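Side-chain contacts in envelope polyprotein (Puumala orthohantavirus, PDB 5FXU), which forms the Gn ectodomain of the hantaviral envelope glycoprotein, an antigenic part of the virus surface that probably helps the particle attach to and enter cells: residues 29-34 and 323-328; 43-48 and 131-136; 60-65 and 278-283; 125-130 and 149-154. All blocks are in the same frame, centred on the assembly; numbering follows the deposited sequence.

Contact 1: 29-34 and 323-328; sequences VPLTQV and WAPGII
Leu-31 and Val-34 both reach the six-membered part of the Trp-323 indole, and everything that passes between 29-34 and 323-328 is apolar. CD2 of Leu-31 comes within 3.9 Å of CZ2 of Trp-323, the two side chains pointing opposite ways as they pass. Val-34 and the indole approach from opposite directions, CG1 of Val-34 lying obliquely to the ring, close to both CZ2 and CH2 of Trp-323, 3.9 Å from the former. Trp-323 can meet them because its CG is anti to the backbone N (chi1 177°), which extends the indole toward 29-34. A second apolar patch joins Leu-31 to Pro-325: CD2 of Leu-31 is 4.1 Å from CB of Pro-325, and CD1 of Leu-31 lies near CG of Pro-325.

Pro-325 and Gly-326 are the central pair of a type II beta turn from Ala-324 to Ile-327, with Gly-326 in the positive-phi position. CD of Pro-325 sits 3.8 Å above one face of the Trp-323 indole, toward the rim. Leu-114 and the Cys-116 to Cys-121 disulfide pack against the same indole.

Backbone bonds shape each partner separately. Ile-327 N binds Ala-324 O at 3.2 Å, and Val-34 N binds Leu-31 O at 2.9 Å.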
loop_
_atom_site.group_PDB
_atom_site.type_symbol
_atom_site.label_atom_id
_atom_site.label_comp_id
_atom_site.label_asym_id
_atom_site.label_seq_id
_atom_site.Cartn_x
_atom_site.Cartn_y
_atom_site.Cartn_z
ATOM N N VAL A 29 15.983 9.172 -4.865
ATOM C CA VAL A 29 16.985 9.566 -3.887
ATOM C C VAL A 29 17.954 8.372 -3.818
ATOM O O VAL A 29 17.513 7.227 -3.981
ATOM C CB VAL A 29 16.445 9.866 -2.446
ATOM C CG1 VAL A 29 15.267 10.814 -2.426
ATOM C CG2 VAL A 29 16.077 8.606 -1.684
ATOM N N PRO A 30 19.250 8.610 -3.525
ATOM C CA PRO A 30 20.197 7.491 -3.304
ATOM C C PRO A 30 19.813 6.615 -2.101
ATOM O O PRO A 30 19.178 7.110 -1.185
ATOM C CB PRO A 30 21.542 8.206 -3.036
ATOM C CG PRO A 30 21.374 9.577 -3.580
ATOM C CD PRO A 30 19.914 9.916 -3.389
ATOM N N LEU A 31 20.197 5.344 -2.098
ATOM C CA LEU A 31 19.799 4.421 -1.007
ATOM C C LEU A 31 20.276 4.846 0.363
ATOM O O LEU A 31 19.551 4.706 1.343
ATOM C CB LEU A 31 20.337 2.994 -1.218
ATOM C CG LEU A 31 19.702 1.965 -2.135
ATOM C CD1 LEU A 31 20.176 0.584 -1.710
ATOM C CD2 LEU A 31 18.203 1.996 -2.134
ATOM N N THR A 32 21.510 5.337 0.431
ATOM C CA THR A 32 22.113 5.767 1.703
ATOM C C THR A 32 21.284 6.834 2.412
ATOM O O THR A 32 21.265 6.884 3.632
ATOM C CB THR A 32 23.561 6.274 1.526
ATOM O OG1 THR A 32 23.599 7.280 0.514
ATOM C CG2 THR A 32 24.496 5.129 1.113
ATOM N N GLN A 33 20.566 7.647 1.645
ATOM C CA GLN A 33 19.667 8.649 2.207
ATOM C C GLN A 33 18.320 8.151 2.700
ATOM O O GLN A 33 17.641 8.880 3.422
ATOM C CB GLN A 33 19.476 9.789 1.213
ATOM C CG GLN A 33 20.742 10.607 1.018
ATOM C CD GLN A 33 20.576 11.715 -0.000
ATOM O OE1 GLN A 33 19.464 12.213 -0.245
ATOM N NE2 GLN A 33 21.702 12.127 -0.599
ATOM N N VAL A 34 17.936 6.930 2.342
ATOM C CA VAL A 34 16.603 6.397 2.647
ATOM C C VAL A 34 16.417 6.178 4.132
ATOM O O VAL A 34 15.350 6.472 4.681
ATOM C CB VAL A 34 16.343 5.077 1.883
ATOM C CG1 VAL A 34 15.044 4.423 2.295
ATOM C CG2 VAL A 34 16.323 5.329 0.382
ATOM N N TRP A 323 12.533 -5.189 2.839
ATOM C CA TRP A 323 12.842 -4.140 1.920
ATOM C C TRP A 323 13.872 -4.702 0.928
ATOM O O TRP A 323 14.978 -5.047 1.326
ATOM C CB TRP A 323 13.429 -2.955 2.692
ATOM C CG TRP A 323 13.863 -1.834 1.819
ATOM C CD1 TRP A 323 13.267 -1.397 0.702
ATOM C CD2 TRP A 323 14.994 -0.996 2.032
ATOM N NE1 TRP A 323 13.955 -0.354 0.190
ATOM C CE2 TRP A 323 15.026 -0.085 0.993
ATOM C CE3 TRP A 323 15.972 -0.926 3.026
ATOM C CZ2 TRP A 323 16.002 0.900 0.893
ATOM C CZ3 TRP A 323 16.940 0.040 2.941
ATOM C CH2 TRP A 323 16.953 0.947 1.873
ATOM N N ALA A 324 13.504 -4.784 -0.350
ATOM C CA ALA A 324 14.311 -5.472 -1.337
ATOM C C ALA A 324 14.616 -4.614 -2.550
ATOM O O ALA A 324 14.012 -4.770 -3.601
ATOM C CB ALA A 324 13.634 -6.773 -1.738
ATOM N N PRO A 325 15.557 -3.691 -2.403
ATOM C CA PRO A 325 15.840 -2.797 -3.515
ATOM C C PRO A 325 16.508 -3.538 -4.644
ATOM O O PRO A 325 17.413 -4.341 -4.405
ATOM C CB PRO A 325 16.772 -1.755 -2.923
ATOM C CG PRO A 325 17.203 -2.251 -1.597
ATOM C CD PRO A 325 16.196 -3.255 -1.143
ATOM N N GLY A 326 16.024 -3.298 -5.855
ATOM C CA GLY A 326 16.518 -3.971 -7.048
ATOM C C GLY A 326 15.977 -5.380 -7.237
ATOM O O GLY A 326 16.437 -6.091 -8.102
ATOM N N ILE A 327 14.997 -5.790 -6.439
ATOM C CA ILE A 327 14.399 -7.129 -6.551
ATOM C C ILE A 327 12.871 -7.029 -6.499
ATOM O O ILE A 327 12.328 -6.430 -5.579
ATOM C CB ILE A 327 14.829 -8.037 -5.391
ATOM C CG1 ILE A 327 16.360 -8.123 -5.320
ATOM C CG2 ILE A 327 14.197 -9.424 -5.534
ATOM C CD1 ILE A 327 16.896 -8.843 -4.105
ATOM N N ILE A 328 12.192 -7.634 -7.471
ATOM C CA ILE A 328 10.749 -7.812 -7.401
ATOM C C ILE A 328 10.508 -9.069 -6.572
ATOM O O ILE A 328 10.683 -10.186 -7.088
ATOM C CB ILE A 328 10.117 -7.970 -8.792
ATOM C CG1 ILE A 328 10.453 -6.755 -9.649
ATOM C CG2 ILE A 328 8.579 -8.141 -8.674
ATOM C CD1 ILE A 328 10.183 -6.948 -11.116
#

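Contact 2: 43-48 and 131-136; sequences CNFDLH and IQTCIT
Asn-44 holds CG between its backbone N and carbonyl carbon (chi1 54°), and this bend carries its amide across to Thr-136; Phe-45 has a like first torsion, which brings its ring to Thr-133, edge on. The amide makes the one hydrogen bond between 43-48 and 131-136: ND2 of Asn-44 donates to the backbone O of Thr-136 at 3.0 Å, nearly straight at 164°. The acceptor lies in the plane of the asparagine amide, but the donor stands well above the carbonyl plane of Thr-136, 57° out of it, and so misses the lone pairs. ND2 of Asn-44 also comes within 3.6 Å of CB of Thr-136 as the two side chains run past each other. At its other end the amide is held too, with OD1 bonded to Thr-137 OG1.

The apolar half is small. CG2 of Thr-133 touches CD2 of Phe-45 at 4.0 Å, near the ring plane, while CB of Cys-43 lies over one face of the ring. The hydroxyl of Thr-133 bonds to Pro-130 O, leaving its methyl to meet the phenylalanine.

Two disulfides, Cys-43 to Cys-140 and Cys-134 to Cys-9, tie both partners to the nearby four-stranded sheet. The arrangement joins an inverse gamma turn centred on Asn-44 to the C-terminal residue of the single-turn helix 133-136.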
loop_
_atom_site.group_PDB
_atom_site.type_symbol
_atom_site.label_atom_id
_atom_site.label_comp_id
_atom_site.label_asym_id
_atom_site.label_seq_id
_atom_site.Cartn_x
_atom_site.Cartn_y
_atom_site.Cartn_z
ATOM N N CYS A 43 1.302 21.390 8.016
ATOM C CA CYS A 43 -0.136 21.438 7.787
ATOM C C CYS A 43 -0.900 21.547 9.099
ATOM O O CYS A 43 -0.426 21.087 10.136
ATOM C CB CYS A 43 -0.587 20.179 7.037
ATOM S SG CYS A 43 0.117 19.941 5.370
ATOM N N ASN A 44 -2.084 22.162 9.042
ATOM C CA ASN A 44 -2.947 22.359 10.227
ATOM C C ASN A 44 -3.868 21.155 10.407
ATOM O O ASN A 44 -5.103 21.256 10.271
ATOM C CB ASN A 44 -3.749 23.678 10.159
ATOM C CG ASN A 44 -4.561 23.830 8.872
ATOM O OD1 ASN A 44 -4.162 23.354 7.796
ATOM N ND2 ASN A 44 -5.705 24.502 8.977
ATOM N N PHE A 45 -3.242 20.011 10.672
ATOM C CA PHE A 45 -3.963 18.793 10.995
ATOM C C PHE A 45 -3.226 17.982 12.066
ATOM O O PHE A 45 -2.073 18.270 12.393
ATOM C CB PHE A 45 -4.351 17.972 9.729
ATOM C CG PHE A 45 -3.205 17.638 8.764
ATOM C CD1 PHE A 45 -2.014 17.050 9.195
ATOM C CD2 PHE A 45 -3.388 17.842 7.390
ATOM C CE1 PHE A 45 -1.022 16.721 8.282
ATOM C CE2 PHE A 45 -2.398 17.520 6.478
ATOM C CZ PHE A 45 -1.211 16.947 6.920
ATOM N N ASP A 46 -3.921 16.984 12.610
ATOM C CA ASP A 46 -3.448 16.210 13.749
ATOM C C ASP A 46 -2.797 14.883 13.304
ATOM O O ASP A 46 -3.455 13.846 13.179
ATOM C CB ASP A 46 -4.627 15.974 14.698
ATOM C CG ASP A 46 -4.219 15.340 15.998
ATOM O OD1 ASP A 46 -3.004 15.167 16.223
ATOM O OD2 ASP A 46 -5.112 14.989 16.796
ATOM N N LEU A 47 -1.492 14.945 13.060
ATOM C CA LEU A 47 -0.706 13.792 12.615
ATOM C C LEU A 47 -0.725 12.644 13.627
ATOM O O LEU A 47 -0.411 12.835 14.795
ATOM C CB LEU A 47 0.757 14.194 12.330
ATOM C CG LEU A 47 1.223 14.521 10.894
ATOM C CD1 LEU A 47 2.725 14.264 10.736
ATOM C CD2 LEU A 47 0.435 13.814 9.787
ATOM N N HIS A 48 -1.080 11.452 13.157
ATOM C CA HIS A 48 -0.900 10.241 13.937
ATOM C C HIS A 48 0.606 9.899 13.987
ATOM O O HIS A 48 1.282 9.934 12.967
ATOM C CB HIS A 48 -1.720 9.093 13.346
ATOM C CG HIS A 48 -2.057 8.029 14.344
ATOM N ND1 HIS A 48 -1.221 6.967 14.612
ATOM C CD2 HIS A 48 -3.129 7.882 15.162
ATOM C CE1 HIS A 48 -1.762 6.207 15.548
ATOM N NE2 HIS A 48 -2.924 6.736 15.894
ATOM N N ILE A 131 -12.372 14.294 6.306
ATOM C CA ILE A 131 -12.916 15.185 5.289
ATOM C C ILE A 131 -12.996 16.646 5.788
ATOM O O ILE A 131 -12.937 17.545 4.971
ATOM C CB ILE A 131 -14.252 14.637 4.738
ATOM C CG1 ILE A 131 -13.977 13.308 4.011
ATOM C CG2 ILE A 131 -14.886 15.602 3.739
ATOM C CD1 ILE A 131 -15.190 12.468 3.653
ATOM N N GLN A 132 -13.041 16.867 7.110
ATOM C CA GLN A 132 -13.027 18.220 7.721
ATOM C C GLN A 132 -11.792 19.040 7.345
ATOM O O GLN A 132 -11.840 20.273 7.356
ATOM C CB GLN A 132 -13.099 18.159 9.258
ATOM C CG GLN A 132 -14.465 17.806 9.844
ATOM C CD GLN A 132 -14.837 16.306 9.741
ATOM O OE1 GLN A 132 -14.029 15.435 9.297
ATOM N NE2 GLN A 132 -16.079 16.006 10.095
ATOM N N THR A 133 -10.692 18.366 7.025
ATOM C CA THR A 133 -9.477 19.030 6.557
ATOM C C THR A 133 -9.731 19.936 5.349
ATOM O O THR A 133 -9.118 20.992 5.238
ATOM C CB THR A 133 -8.384 18.011 6.183
ATOM O OG1 THR A 133 -8.301 17.028 7.198
ATOM C CG2 THR A 133 -7.025 18.683 6.095
ATOM N N CYS A 134 -10.639 19.516 4.475
ATOM C CA CYS A 134 -11.123 20.316 3.356
ATOM C C CYS A 134 -11.771 21.670 3.724
ATOM O O CYS A 134 -11.781 22.593 2.911
ATOM C CB CYS A 134 -12.120 19.484 2.533
ATOM S SG CYS A 134 -11.331 18.158 1.549
ATOM N N ILE A 135 -12.315 21.787 4.937
ATOM C CA ILE A 135 -12.831 23.062 5.443
ATOM C C ILE A 135 -11.671 23.912 5.960
ATOM O O ILE A 135 -11.649 25.124 5.732
ATOM C CB ILE A 135 -13.906 22.847 6.544
ATOM C CG1 ILE A 135 -15.111 22.131 5.950
ATOM C CG2 ILE A 135 -14.355 24.177 7.149
ATOM C CD1 ILE A 135 -15.957 21.430 6.984
ATOM N N THR A 136 -10.719 23.287 6.653
ATOM C CA THR A 136 -9.669 24.027 7.316
ATOM C C THR A 136 -8.512 24.445 6.435
ATOM O O THR A 136 -7.713 25.295 6.857
ATOM C CB THR A 136 -9.050 23.233 8.481
ATOM O OG1 THR A 136 -8.450 22.023 8.008
ATOM C CG2 THR A 136 -10.095 22.941 9.533
#

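Contact 3: 60-65 and 278-283; sequences WTWEMK and RIIGKV
Ile-280 and Val-283, which meet Trp-62 and Trp-60, stand at and just beyond a classic beta bulge, where Ile-280 and Gly-281 together face Ala-300 of the adjacent strand 296-302. Gly-281 takes an extended conformation in which a beta carbon would press on the carbonyl O of Ile-280. The touching parts of the two strands run at 137° to each other, and even their nearest CA atoms, those of Trp-62 and Val-283, are 8.0 Å apart, so large side chains have to bridge the gap.

Trp-60 does so with CG anti to its backbone N (chi1 179°), while Trp-62 has CG between N and the carbonyl carbon (chi1 77°); the two indoles therefore leave the strand in different directions. CZ2 of Trp-60 meets CG2 of Val-283 at 3.8 Å. The backbone of Val-283 closes in as well: its C lies at the indole edge, in plane, and its O comes 3.8 Å from CH2 of Trp-60. Trp-62 crosses Ile-280 at about a right angle, with CZ2 and CH2 equally far, 4.2 Å, from CG1. Its NE1 has weak hydrogen bonds to Gly-326 O and Phe-301 O.

The contact thus lies between strand 54-64 and the three-stranded antiparallel sheet 278-285, 296-302 and 327-329. Ile-327 of the last strand touches Trp-60, Trp-62 and Val-283, and strand 79-89 adds Thr-81 against Trp-60 and Phe-79 against Ile-280.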
loop_
_atom_site.group_PDB
_atom_site.type_symbol
_atom_site.label_atom_id
_atom_site.label_comp_id
_atom_site.label_asym_id
_atom_site.label_seq_id
_atom_site.Cartn_x
_atom_site.Cartn_y
_atom_site.Cartn_z
ATOM N N TRP A 60 17.273 -6.770 1.850
ATOM C CA TRP A 60 17.698 -7.829 0.982
ATOM C C TRP A 60 18.122 -7.199 -0.342
ATOM O O TRP A 60 17.328 -6.541 -0.994
ATOM C CB TRP A 60 16.528 -8.799 0.766
ATOM C CG TRP A 60 16.832 -9.953 -0.137
ATOM C CD1 TRP A 60 18.034 -10.610 -0.256
ATOM C CD2 TRP A 60 15.930 -10.607 -1.039
ATOM N NE1 TRP A 60 17.950 -11.594 -1.202
ATOM C CE2 TRP A 60 16.669 -11.629 -1.697
ATOM C CE3 TRP A 60 14.592 -10.431 -1.368
ATOM C CZ2 TRP A 60 16.083 -12.487 -2.656
ATOM C CZ3 TRP A 60 14.021 -11.264 -2.314
ATOM C CH2 TRP A 60 14.767 -12.283 -2.948
ATOM N N THR A 61 19.381 -7.416 -0.733
ATOM C CA THR A 61 20.013 -6.718 -1.873
ATOM C C THR A 61 20.756 -7.723 -2.774
ATOM O O THR A 61 21.111 -8.793 -2.331
ATOM C CB THR A 61 21.027 -5.661 -1.367
ATOM O OG1 THR A 61 21.952 -6.266 -0.454
ATOM C CG2 THR A 61 20.331 -4.579 -0.647
ATOM N N TRP A 62 20.994 -7.370 -4.028
ATOM C CA TRP A 62 21.754 -8.236 -4.927
ATOM C C TRP A 62 22.929 -7.492 -5.561
ATOM O O TRP A 62 22.848 -6.279 -5.733
ATOM C CB TRP A 62 20.832 -8.830 -5.995
ATOM C CG TRP A 62 20.438 -7.925 -7.140
ATOM C CD1 TRP A 62 19.338 -7.134 -7.215
ATOM C CD2 TRP A 62 21.117 -7.782 -8.391
ATOM N NE1 TRP A 62 19.309 -6.475 -8.408
ATOM C CE2 TRP A 62 20.375 -6.869 -9.163
ATOM C CE3 TRP A 62 22.288 -8.321 -8.924
ATOM C CZ2 TRP A 62 20.771 -6.472 -10.455
ATOM C CZ3 TRP A 62 22.677 -7.950 -10.220
ATOM C CH2 TRP A 62 21.915 -7.037 -10.970
ATOM N N GLU A 63 23.996 -8.244 -5.899
ATOM C CA GLU A 63 25.166 -7.750 -6.626
ATOM C C GLU A 63 25.522 -8.732 -7.731
ATOM O O GLU A 63 25.375 -9.925 -7.555
ATOM C CB GLU A 63 26.384 -7.609 -5.702
ATOM C CG GLU A 63 26.140 -6.717 -4.498
ATOM C CD GLU A 63 27.396 -6.343 -3.693
ATOM O OE1 GLU A 63 28.393 -7.114 -3.658
ATOM O OE2 GLU A 63 27.370 -5.252 -3.070
ATOM N N MET A 64 26.002 -8.236 -8.861
ATOM C CA MET A 64 26.587 -9.109 -9.849
ATOM C C MET A 64 27.861 -9.812 -9.310
ATOM O O MET A 64 28.670 -9.216 -8.596
ATOM C CB MET A 64 26.919 -8.358 -11.138
ATOM C CG MET A 64 27.534 -9.290 -12.170
ATOM S SD MET A 64 27.751 -8.575 -13.794
ATOM C CE MET A 64 28.665 -9.915 -14.524
ATOM N N LYS A 65 28.009 -11.076 -9.682
ATOM C CA LYS A 65 29.150 -11.903 -9.329
ATOM C C LYS A 65 29.564 -12.758 -10.525
ATOM O O LYS A 65 28.774 -12.991 -11.420
ATOM C CB LYS A 65 28.780 -12.805 -8.155
ATOM C CG LYS A 65 29.960 -13.486 -7.494
ATOM C CD LYS A 65 29.778 -13.631 -5.984
ATOM C CE LYS A 65 31.055 -14.118 -5.289
ATOM N NZ LYS A 65 31.324 -15.569 -5.537
ATOM N N ARG A 278 14.659 -3.595 -16.579
ATOM C CA ARG A 278 15.337 -4.715 -17.239
ATOM C C ARG A 278 15.511 -5.894 -16.267
ATOM O O ARG A 278 16.201 -5.787 -15.259
ATOM C CB ARG A 278 16.691 -4.249 -17.809
ATOM C CG ARG A 278 17.632 -5.370 -18.222
ATOM C CD ARG A 278 18.840 -4.892 -19.025
ATOM N NE ARG A 278 19.908 -5.913 -18.950
ATOM C CZ ARG A 278 21.064 -5.880 -19.615
ATOM N NH1 ARG A 278 21.352 -4.879 -20.444
ATOM N NH2 ARG A 278 21.940 -6.873 -19.457
ATOM N N ILE A 279 14.911 -7.029 -16.611
ATOM C CA ILE A 279 14.945 -8.230 -15.782
ATOM C C ILE A 279 16.235 -9.012 -16.016
ATOM O O ILE A 279 16.636 -9.203 -17.151
ATOM C CB ILE A 279 13.687 -9.086 -16.025
ATOM C CG1 ILE A 279 12.521 -8.410 -15.303
ATOM C CG2 ILE A 279 13.872 -10.497 -15.515
ATOM C CD1 ILE A 279 11.165 -8.856 -15.775
ATOM N N ILE A 280 16.863 -9.444 -14.920
ATOM C CA ILE A 280 18.184 -10.061 -14.925
ATOM C C ILE A 280 18.099 -11.532 -14.574
ATOM O O ILE A 280 18.738 -12.340 -15.212
ATOM C CB ILE A 280 19.159 -9.382 -13.917
ATOM C CG1 ILE A 280 19.174 -7.854 -14.041
ATOM C CG2 ILE A 280 20.576 -9.897 -14.106
ATOM C CD1 ILE A 280 19.672 -7.313 -15.366
ATOM N N GLY A 281 17.362 -11.887 -13.531
ATOM C CA GLY A 281 17.180 -13.293 -13.200
ATOM C C GLY A 281 16.665 -13.573 -11.811
ATOM O O GLY A 281 16.457 -12.645 -11.029
ATOM N N LYS A 282 16.489 -14.863 -11.511
ATOM C CA LYS A 282 15.969 -15.314 -10.212
ATOM C C LYS A 282 16.994 -15.221 -9.081
ATOM O O LYS A 282 18.146 -15.599 -9.249
ATOM C CB LYS A 282 15.419 -16.735 -10.317
ATOM C CG LYS A 282 14.204 -16.780 -11.233
ATOM C CD LYS A 282 13.841 -18.177 -11.732
ATOM C CE LYS A 282 13.166 -18.096 -13.102
ATOM N NZ LYS A 282 12.244 -19.242 -13.339
ATOM N N VAL A 283 16.552 -14.709 -7.935
ATOM C CA VAL A 283 17.380 -14.644 -6.746
ATOM C C VAL A 283 16.649 -15.156 -5.515
ATOM O O VAL A 283 15.424 -15.118 -5.435
ATOM C CB VAL A 283 17.923 -13.215 -6.491
ATOM C CG1 VAL A 283 18.905 -12.819 -7.585
ATOM C CG2 VAL A 283 16.796 -12.200 -6.391
#

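Contact 4: 125-130 and 149-154; sequences VFLIGP and IQVNYE
On the opposite side of strand 149-154 from Val-151, which meets Leu-127, NE2 of Gln-150 donates to OD1 of Asn-152 at 2.8 Å. The bond is bent, 141° at the hydrogen, and the acceptor is tilted from the glutamine's amide plane. Asn-152 ND2 bonds to Glu-4 of the neighbouring strand 3-9.

The inward side of the strand is apolar. Val-125 and Ile-149 meet end to end, CG2 of the valine 3.7 Å from CD1 of the isoleucine. Two residues further along, Leu-127 extends toward Val-151 with CG anti to the backbone N (chi1 179°), and CD2 of Leu-127 comes 3.8 Å from CG1 of Val-151. That leucine methyl also touches the phenolic end of Tyr-153, whose OH is 3.8 Å from CD2 of Leu-127; these side chains cross at about a right angle.

The strands run in roughly the same direction, 36° apart, with axes 10.8 Å from each other: the spacing of strands from two sheets packed face to face. Leu-5 extends the layer beside Leu-127 and Ile-149. Opposed methyl groups, with the Tyr-153 OH against one of them, make this a van der Waals contact, and the amide pair is left on the partly exposed far side.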
loop_
_atom_site.group_PDB
_atom_site.type_symbol
_atom_site.label_atom_id
_atom_site.label_comp_id
_atom_site.label_asym_id
_atom_site.label_seq_id
_atom_site.Cartn_x
_atom_site.Cartn_y
_atom_site.Cartn_z
ATOM N N VAL A 125 4.499 9.123 -1.286
ATOM C CA VAL A 125 3.903 9.666 -0.060
ATOM C C VAL A 125 2.390 9.521 -0.122
ATOM O O VAL A 125 1.786 9.912 -1.100
ATOM C CB VAL A 125 4.290 11.137 0.119
ATOM C CG1 VAL A 125 3.548 11.750 1.289
ATOM C CG2 VAL A 125 5.784 11.243 0.330
ATOM N N PHE A 126 1.816 8.970 0.933
ATOM C CA PHE A 126 0.372 8.811 1.071
ATOM C C PHE A 126 -0.112 9.716 2.191
ATOM O O PHE A 126 0.480 9.730 3.275
ATOM C CB PHE A 126 0.031 7.370 1.434
ATOM C CG PHE A 126 0.295 6.395 0.324
ATOM C CD1 PHE A 126 1.555 5.775 0.194
ATOM C CD2 PHE A 126 -0.689 6.088 -0.606
ATOM C CE1 PHE A 126 1.817 4.877 -0.847
ATOM C CE2 PHE A 126 -0.424 5.203 -1.657
ATOM C CZ PHE A 126 0.836 4.599 -1.775
ATOM N N LEU A 127 -1.205 10.443 1.944
ATOM C CA LEU A 127 -1.844 11.280 2.968
ATOM C C LEU A 127 -3.289 10.910 3.054
ATOM O O LEU A 127 -4.002 10.945 2.054
ATOM C CB LEU A 127 -1.702 12.724 2.568
ATOM C CG LEU A 127 -2.311 13.762 3.490
ATOM C CD1 LEU A 127 -1.574 13.793 4.809
ATOM C CD2 LEU A 127 -2.237 15.126 2.826
ATOM N N ILE A 128 -3.713 10.520 4.249
ATOM C CA ILE A 128 -5.095 10.099 4.522
ATOM C C ILE A 128 -5.588 10.878 5.715
ATOM O O ILE A 128 -4.888 11.005 6.707
ATOM C CB ILE A 128 -5.143 8.629 4.914
ATOM C CG1 ILE A 128 -4.571 7.770 3.782
ATOM C CG2 ILE A 128 -6.570 8.173 5.202
ATOM C CD1 ILE A 128 -4.250 6.353 4.210
ATOM N N GLY A 129 -6.808 11.380 5.650
ATOM C CA GLY A 129 -7.335 12.103 6.779
ATOM C C GLY A 129 -8.791 12.479 6.721
ATOM O O GLY A 129 -9.492 12.171 5.772
ATOM N N PRO A 130 -9.265 13.154 7.762
ATOM C CA PRO A 130 -10.715 13.438 7.813
ATOM C C PRO A 130 -11.141 14.447 6.765
ATOM O O PRO A 130 -10.371 15.348 6.379
ATOM C CB PRO A 130 -10.942 13.958 9.230
ATOM C CG PRO A 130 -9.622 13.894 9.915
ATOM C CD PRO A 130 -8.538 13.734 8.901
ATOM N N ILE A 149 6.706 19.052 -0.723
ATOM C CA ILE A 149 5.481 18.568 -1.315
ATOM C C ILE A 149 4.378 19.553 -1.002
ATOM O O ILE A 149 4.060 19.822 0.151
ATOM C CB ILE A 149 5.090 17.172 -0.790
ATOM C CG1 ILE A 149 6.313 16.245 -0.752
ATOM C CG2 ILE A 149 3.969 16.581 -1.641
ATOM C CD1 ILE A 149 6.045 14.890 -0.140
ATOM N N GLN A 150 3.780 20.057 -2.067
ATOM C CA GLN A 150 2.643 20.945 -2.008
ATOM C C GLN A 150 1.360 20.105 -1.997
ATOM O O GLN A 150 1.031 19.441 -2.978
ATOM C CB GLN A 150 2.690 21.861 -3.237
ATOM C CG GLN A 150 1.476 22.752 -3.488
ATOM C CD GLN A 150 1.408 23.969 -2.606
ATOM O OE1 GLN A 150 2.287 24.220 -1.791
ATOM N NE2 GLN A 150 0.371 24.760 -2.798
ATOM N N VAL A 151 0.654 20.132 -0.873
ATOM C CA VAL A 151 -0.658 19.519 -0.776
ATOM C C VAL A 151 -1.657 20.569 -1.197
ATOM O O VAL A 151 -1.659 21.649 -0.631
ATOM C CB VAL A 151 -0.975 19.035 0.647
ATOM C CG1 VAL A 151 -2.306 18.286 0.665
ATOM C CG2 VAL A 151 0.120 18.114 1.176
ATOM N N ASN A 152 -2.487 20.260 -2.189
ATOM C CA ASN A 152 -3.521 21.164 -2.686
ATOM C C ASN A 152 -4.877 20.529 -2.496
ATOM O O ASN A 152 -5.154 19.454 -3.047
ATOM C CB ASN A 152 -3.329 21.486 -4.162
ATOM C CG ASN A 152 -2.113 22.360 -4.412
ATOM O OD1 ASN A 152 -1.879 23.348 -3.713
ATOM N ND2 ASN A 152 -1.336 22.009 -5.431
ATOM N N TYR A 153 -5.724 21.200 -1.723
ATOM C CA TYR A 153 -7.092 20.744 -1.513
ATOM C C TYR A 153 -7.919 21.504 -2.515
ATOM O O TYR A 153 -7.873 22.723 -2.541
ATOM C CB TYR A 153 -7.529 21.016 -0.088
ATOM C CG TYR A 153 -6.774 20.181 0.924
ATOM C CD1 TYR A 153 -5.512 20.556 1.357
ATOM C CD2 TYR A 153 -7.343 19.037 1.486
ATOM C CE1 TYR A 153 -4.827 19.808 2.302
ATOM C CE2 TYR A 153 -6.651 18.284 2.426
ATOM C CZ TYR A 153 -5.399 18.670 2.827
ATOM O OH TYR A 153 -4.686 17.925 3.746
ATOM N N GLU A 154 -8.638 20.779 -3.360
ATOM C CA GLU A 154 -9.365 21.366 -4.477
ATOM C C GLU A 154 -10.797 20.870 -4.457
ATOM O O GLU A 154 -11.027 19.670 -4.272
ATOM C CB GLU A 154 -8.675 20.963 -5.779
ATOM C CG GLU A 154 -8.719 22.013 -6.894
ATOM C CD GLU A 154 -7.378 22.170 -7.621
ATOM O OE1 GLU A 154 -6.734 21.137 -7.939
ATOM O OE2 GLU A 154 -6.967 23.336 -7.840
#

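How the contacts relate
The four contacts fall into two touching pairs. Contacts 1 and 3, centres 13 Å apart, join where Trp-323 O meets Trp-60 N at 2.9 Å, probably a hydrogen bond, and where Ile-327 CG1 packs on Trp-62 CD1. Contacts 2 and 4 are closer, with centres 9 Å apart: Tyr-153 OH lies 3.4 Å from Thr-133 CG2, and Leu-127 CD1 meets Phe-45 CZ. Contacts 2 and 3 mark opposite sides of the chain's centre, about 43 Å apart between centres. Contacts 2, 3 and 4 all nest within the loop closed by contact 1. Glycans attached to the protein approach contacts 1 and 3, with a bound NAG near the side chain of Leu-31 and one near that of Trp-62.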